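Local structure of protein CLPV1 (Pseudomonas aeruginosa, 4UQW) at residues P51-V59 with V114-G122. The protein is an ATPase chaperone of type VI secretion that probably disassembles the contracted TssB-TssC sheath, its N domain likely serving to recognise sheath components. Residues are numbered along the deposited sequence; the frame is centred on the assembly and turned at random.
Sequences PDSDLHQIV and VRTGYLVIG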
ATOM      1  N   PRO A  51      -7.418   7.947 -10.731  1.00 21.79           N
ATOM      2  CA  PRO A  51      -8.308   9.075 -10.465  1.00 25.19           C
ATOM      3  C   PRO A  51      -8.754   9.178  -9.003  1.00 23.32           C
ATOM      4  O   PRO A  51      -8.938  10.297  -8.474  1.00 23.68           O
ATOM      5  CB  PRO A  51      -9.524   8.771 -11.344  1.00 26.42           C
ATOM      6  CG  PRO A  51      -8.992   7.877 -12.416  1.00 29.18           C
ATOM      7  CD  PRO A  51      -7.964   7.009 -11.743  1.00 23.64           C
ATOM      8  N   ASP A  52      -8.919   8.024  -8.347  1.00 20.41           N
ATOM      9  CA  ASP A  52      -9.403   7.984  -6.968  1.00 17.92           C
ATOM     10  C   ASP A  52      -9.131   6.612  -6.385  1.00 19.27           C
ATOM     11  O   ASP A  52      -8.894   5.641  -7.123  1.00 18.87           O
ATOM     12  CB  ASP A  52     -10.900   8.324  -6.930  1.00 21.36           C
ATOM     13  CG  ASP A  52     -11.397   8.750  -5.542  1.00 22.46           C
ATOM     14  OD1 ASP A  52     -10.604   9.144  -4.663  1.00 21.51           O
ATOM     15  OD2 ASP A  52     -12.648   8.729  -5.351  1.00 26.80           O
ATOM     16  N   SER A  53      -9.181   6.530  -5.059  1.00 17.54           N
ATOM     17  CA  SER A  53      -8.937   5.300  -4.317  1.00 16.08           C
ATOM     18  C   SER A  53      -9.194   5.554  -2.838  1.00 16.91           C
ATOM     19  O   SER A  53      -9.377   6.715  -2.442  1.00 17.43           O
ATOM     20  CB  SER A  53      -7.502   4.798  -4.467  1.00 16.36           C
ATOM     21  OG  SER A  53      -6.617   5.705  -3.767  1.00 17.12           O
ATOM     22  N   ASP A  54      -9.150   4.507  -2.021  1.00 16.21           N
ATOM     23  CA  ASP A  54      -9.229   4.734  -0.574  1.00 14.55           C
ATOM     24  C   ASP A  54      -8.054   5.593  -0.122  1.00 16.48           C
ATOM     25  O   ASP A  54      -8.207   6.413   0.771  1.00 17.72           O
ATOM     26  CB  ASP A  54      -9.105   3.434   0.229  1.00 16.37           C
ATOM     27  CG  ASP A  54     -10.268   2.519   0.083  1.00 16.18           C
ATOM     28  OD1 ASP A  54     -11.323   2.935  -0.463  1.00 16.62           O
ATOM     29  OD2 ASP A  54     -10.106   1.397   0.597  1.00 15.34           O
ATOM     30  N   LEU A  55      -6.873   5.354  -0.693  1.00 16.69           N
ATOM     31  CA  LEU A  55      -5.706   6.119  -0.280  1.00 16.74           C
ATOM     32  C   LEU A  55      -5.904   7.631  -0.560  1.00 17.83           C
ATOM     33  O   LEU A  55      -5.548   8.497   0.278  1.00 17.49           O
ATOM     34  CB  LEU A  55      -4.439   5.573  -1.011  1.00 15.69           C
ATOM     35  CG  LEU A  55      -3.137   6.211  -0.585  1.00 20.64           C
ATOM     36  CD1 LEU A  55      -2.863   6.098   0.951  1.00 21.68           C
ATOM     37  CD2 LEU A  55      -2.028   5.433  -1.295  1.00 23.78           C
ATOM     38  N   HIS A  56      -6.449   7.993  -1.740  1.00 15.72           N
ATOM     39  CA  HIS A  56      -6.724   9.391  -2.014  1.00 16.14           C
ATOM     40  C   HIS A  56      -7.594   9.998  -0.947  1.00 18.34           C
ATOM     41  O   HIS A  56      -7.367  11.150  -0.505  1.00 21.28           O
ATOM     42  CB  HIS A  56      -7.452   9.611  -3.346  1.00 18.61           C
ATOM     43  CG  HIS A  56      -6.660   9.315  -4.591  1.00 17.84           C
ATOM     44  ND1 HIS A  56      -6.270   8.042  -4.963  1.00 20.39           N
ATOM     45  CD2 HIS A  56      -6.289  10.137  -5.617  1.00 24.12           C
ATOM     46  CE1 HIS A  56      -5.683   8.091  -6.152  1.00 21.72           C
ATOM     47  NE2 HIS A  56      -5.684   9.348  -6.568  1.00 25.34           N
ATOM     48  N   GLN A  57      -8.682   9.296  -0.630  1.00 17.68           N
ATOM     49  CA  GLN A  57      -9.654   9.841   0.302  1.00 16.38           C
ATOM     50  C   GLN A  57      -9.125   9.898   1.716  1.00 18.14           C
ATOM     51  O   GLN A  57      -9.419  10.855   2.431  1.00 20.11           O
ATOM     52  CB  GLN A  57     -10.950   8.996   0.247  1.00 18.52           C
ATOM     53  CG  GLN A  57     -11.571   9.119  -1.158  1.00 18.77           C
ATOM     54  CD  GLN A  57     -11.934  10.575  -1.472  1.00 24.41           C
ATOM     55  OE1 GLN A  57     -12.464  11.292  -0.627  1.00 25.51           O
ATOM     56  NE2 GLN A  57     -11.589  11.032  -2.661  1.00 26.03           N
ATOM     57  N   ILE A  58      -8.383   8.871   2.134  1.00 15.96           N
ATOM     58  CA  ILE A  58      -7.765   8.870   3.461  1.00 16.93           C
ATOM     59  C   ILE A  58      -6.767  10.034   3.581  1.00 18.28           C
ATOM     60  O   ILE A  58      -6.743  10.702   4.608  1.00 20.78           O
ATOM     61  CB  ILE A  58      -7.092   7.524   3.716  1.00 16.04           C
ATOM     62  CG1 ILE A  58      -8.173   6.453   3.946  1.00 15.77           C
ATOM     63  CG2 ILE A  58      -6.158   7.581   4.933  1.00 18.79           C
ATOM     64  CD1 ILE A  58      -7.614   4.994   3.902  1.00 16.62           C
ATOM     65  N   VAL A  59      -6.023  10.293   2.520  1.00 17.95           N
ATOM     66  CA  VAL A  59      -5.080  11.435   2.532  1.00 21.86           C
ATOM     67  C   VAL A  59      -5.886  12.706   2.762  1.00 22.43           C
ATOM     68  O   VAL A  59      -5.519  13.558   3.609  1.00 20.54           O
ATOM     69  CB  VAL A  59      -4.256  11.476   1.215  1.00 18.08           C
ATOM     70  CG1 VAL A  59      -3.664  12.867   0.892  1.00 23.81           C
ATOM     71  CG2 VAL A  59      -3.163  10.406   1.289  1.00 21.30           C
ATOM     72  N   VAL A 114      -9.310  -7.384   0.060  1.00 13.55           N
ATOM     73  CA  VAL A 114      -8.499  -6.353   0.709  1.00 14.01           C
ATOM     74  C   VAL A 114      -8.440  -5.114  -0.179  1.00 14.43           C
ATOM     75  O   VAL A 114      -7.925  -5.156  -1.299  1.00 16.19           O
ATOM     76  CB  VAL A 114      -7.086  -6.911   0.993  1.00 14.10           C
ATOM     77  CG1 VAL A 114      -6.112  -5.836   1.589  1.00 16.36           C
ATOM     78  CG2 VAL A 114      -7.180  -8.188   1.873  1.00 15.83           C
ATOM     79  N   ARG A 115      -9.021  -4.027   0.323  1.00 13.98           N
ATOM     80  CA  ARG A 115      -8.979  -2.730  -0.337  1.00 13.39           C
ATOM     81  C   ARG A 115      -7.806  -1.932   0.200  1.00 15.40           C
ATOM     82  O   ARG A 115      -7.214  -2.245   1.253  1.00 15.21           O
ATOM     83  CB  ARG A 115     -10.303  -1.968  -0.127  1.00 15.60           C
ATOM     84  CG  ARG A 115     -10.720  -1.784   1.358  1.00 14.49           C
ATOM     85  CD  ARG A 115     -12.206  -1.356   1.471  1.00 17.73           C
ATOM     86  NE  ARG A 115     -12.421  -0.063   0.843  1.00 18.26           N
ATOM     87  CZ  ARG A 115     -13.644   0.426   0.659  1.00 17.46           C
ATOM     88  NH1 ARG A 115     -14.719  -0.309   1.016  1.00 20.54           N
ATOM     89  NH2 ARG A 115     -13.787   1.625   0.130  1.00 17.51           N
ATOM     90  N   THR A 116      -7.470  -0.855  -0.481  1.00 14.63           N
ATOM     91  CA  THR A 116      -6.249  -0.154  -0.049  1.00 15.01           C
ATOM     92  C   THR A 116      -6.399   0.490   1.330  1.00 13.79           C
ATOM     93  O   THR A 116      -5.390   0.610   2.051  1.00 13.23           O
ATOM     94  CB  THR A 116      -5.742   0.892  -1.087  1.00 16.66           C
ATOM     95  OG1 THR A 116      -6.672   1.956  -1.238  1.00 15.61           O
ATOM     96  CG2 THR A 116      -5.497   0.212  -2.441  1.00 15.57           C
ATOM     97  N   GLY A 117      -7.617   0.780   1.790  1.00 15.17           N
ATOM     98  CA  GLY A 117      -7.738   1.368   3.107  1.00 15.91           C
ATOM     99  C   GLY A 117      -7.436   0.318   4.162  1.00 15.19           C
ATOM    100  O   GLY A 117      -6.941   0.663   5.244  1.00 15.41           O
ATOM    101  N   TYR A 118      -7.703  -0.968   3.866  1.00 14.44           N
ATOM    102  CA  TYR A 118      -7.304  -2.003   4.837  1.00 15.83           C
ATOM    103  C   TYR A 118      -5.792  -2.201   4.830  1.00 15.01           C
ATOM    104  O   TYR A 118      -5.221  -2.552   5.870  1.00 15.27           O
ATOM    105  CB  TYR A 118      -7.973  -3.352   4.520  1.00 15.50           C
ATOM    106  CG  TYR A 118      -9.479  -3.313   4.513  1.00 14.82           C
ATOM    107  CD1 TYR A 118     -10.193  -2.303   5.103  1.00 14.90           C
ATOM    108  CD2 TYR A 118     -10.172  -4.335   3.868  1.00 15.49           C
ATOM    109  CE1 TYR A 118     -11.603  -2.300   5.098  1.00 16.74           C
ATOM    110  CE2 TYR A 118     -11.578  -4.359   3.846  1.00 18.16           C
ATOM    111  CZ  TYR A 118     -12.268  -3.332   4.434  1.00 19.67           C
ATOM    112  OH  TYR A 118     -13.654  -3.293   4.361  1.00 21.44           O
ATOM    113  N   LEU A 119      -5.132  -2.013   3.679  1.00 13.31           N
ATOM    114  CA  LEU A 119      -3.675  -2.028   3.671  1.00 14.25           C
ATOM    115  C   LEU A 119      -3.114  -0.920   4.563  1.00 15.75           C
ATOM    116  O   LEU A 119      -2.180  -1.154   5.329  1.00 15.56           O
ATOM    117  CB  LEU A 119      -3.078  -1.822   2.270  1.00 15.92           C
ATOM    118  CG  LEU A 119      -3.493  -2.844   1.230  1.00 14.15           C
ATOM    119  CD1 LEU A 119      -3.052  -2.336  -0.164  1.00 16.90           C
ATOM    120  CD2 LEU A 119      -2.795  -4.196   1.492  1.00 15.78           C
ATOM    121  N   VAL A 120      -3.713   0.268   4.510  1.00 14.21           N
ATOM    122  CA  VAL A 120      -3.231   1.343   5.376  1.00 14.82           C
ATOM    123  C   VAL A 120      -3.407   0.981   6.850  1.00 13.72           C
ATOM    124  O   VAL A 120      -2.476   1.168   7.636  1.00 15.52           O
ATOM    125  CB  VAL A 120      -3.997   2.646   5.039  1.00 13.85           C
ATOM    126  CG1 VAL A 120      -3.618   3.769   6.015  1.00 17.26           C
ATOM    127  CG2 VAL A 120      -3.605   3.096   3.628  1.00 17.32           C
ATOM    128  N   ILE A 121      -4.573   0.443   7.252  1.00 14.61           N
ATOM    129  CA  ILE A 121      -4.781   0.085   8.634  1.00 14.56           C
ATOM    130  C   ILE A 121      -3.789  -0.992   9.049  1.00 14.65           C
ATOM    131  O   ILE A 121      -3.168  -0.888  10.125  1.00 16.20           O
ATOM    132  CB  ILE A 121      -6.218  -0.425   8.851  1.00 15.49           C
ATOM    133  CG1 ILE A 121      -7.177   0.771   8.744  1.00 14.65           C
ATOM    134  CG2 ILE A 121      -6.364  -1.128  10.223  1.00 16.74           C
ATOM    135  CD1 ILE A 121      -8.657   0.327   8.586  1.00 17.60           C
ATOM    136  N   GLY A 122      -3.598  -2.015   8.223  1.00 14.03           N
ATOM    137  CA  GLY A 122      -2.698  -3.098   8.616  1.00 13.98           C
ATOM    138  C   GLY A 122      -1.257  -2.576   8.796  1.00 15.55           C
ATOM    139  O   GLY A 122      -0.517  -2.999   9.708  1.00 15.91           O
TER
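Asp54 and Arg115 join the starts of two helices by a side-on, two-pronged salt bridge. Arg115 NE donates its N-H to Asp54 OD2 at 2.7 Å, on the syn lone pair, while Arg115 NH2 reaches Asp54 OD1 at 2.9 Å in a nearly straight bond (171°). Carboxylate and guanidinium lie almost coplanar. The arginine can bring this edge round because CG sits between its backbone N and carbonyl carbon (chi1 55°) and the chain bends at chi3. Asp54 OD2 has a further donor: the backbone N of Gly117, 2.8 Å away, uses the anti lone pair. The guanidinium and the N-terminal end of helix 116-122 would both probably favour the charged carboxylate.

The tight part of the contact centres on Gly117. Asp54 and Gly117 bring their CA atoms to 5.2 Å, and the missing side chain leaves room for the carboxylate as well as for Ile58, whose CD1 rests 3.7 Å from Gly117 CA. Beside it, Thr116 OG1 lies 3.2 Å from Asp54 CB and takes a weak bond from Leu55 N; its stronger partner is Glu161, which also binds Asp54 N.

Further along, the helices diverge at 59° and the packing slackens: Val120 CG2 meets Leu55 CD1 at 4.1 Å, the two side chains crossing at about a right angle, and Ile58 only more distantly. This looser side is still buried, with Leu148 covering Ile58 and Val120 and Phe44 touching Leu55. Solvent comes nearer at the partly exposed Arg115, where Ser159 and Asn162 of the C-terminal tail add bonds to the ion pair. Such inter-helix packing, pinned by a buried carboxylate at one end, belongs to the mainly helical Clp-type N domain.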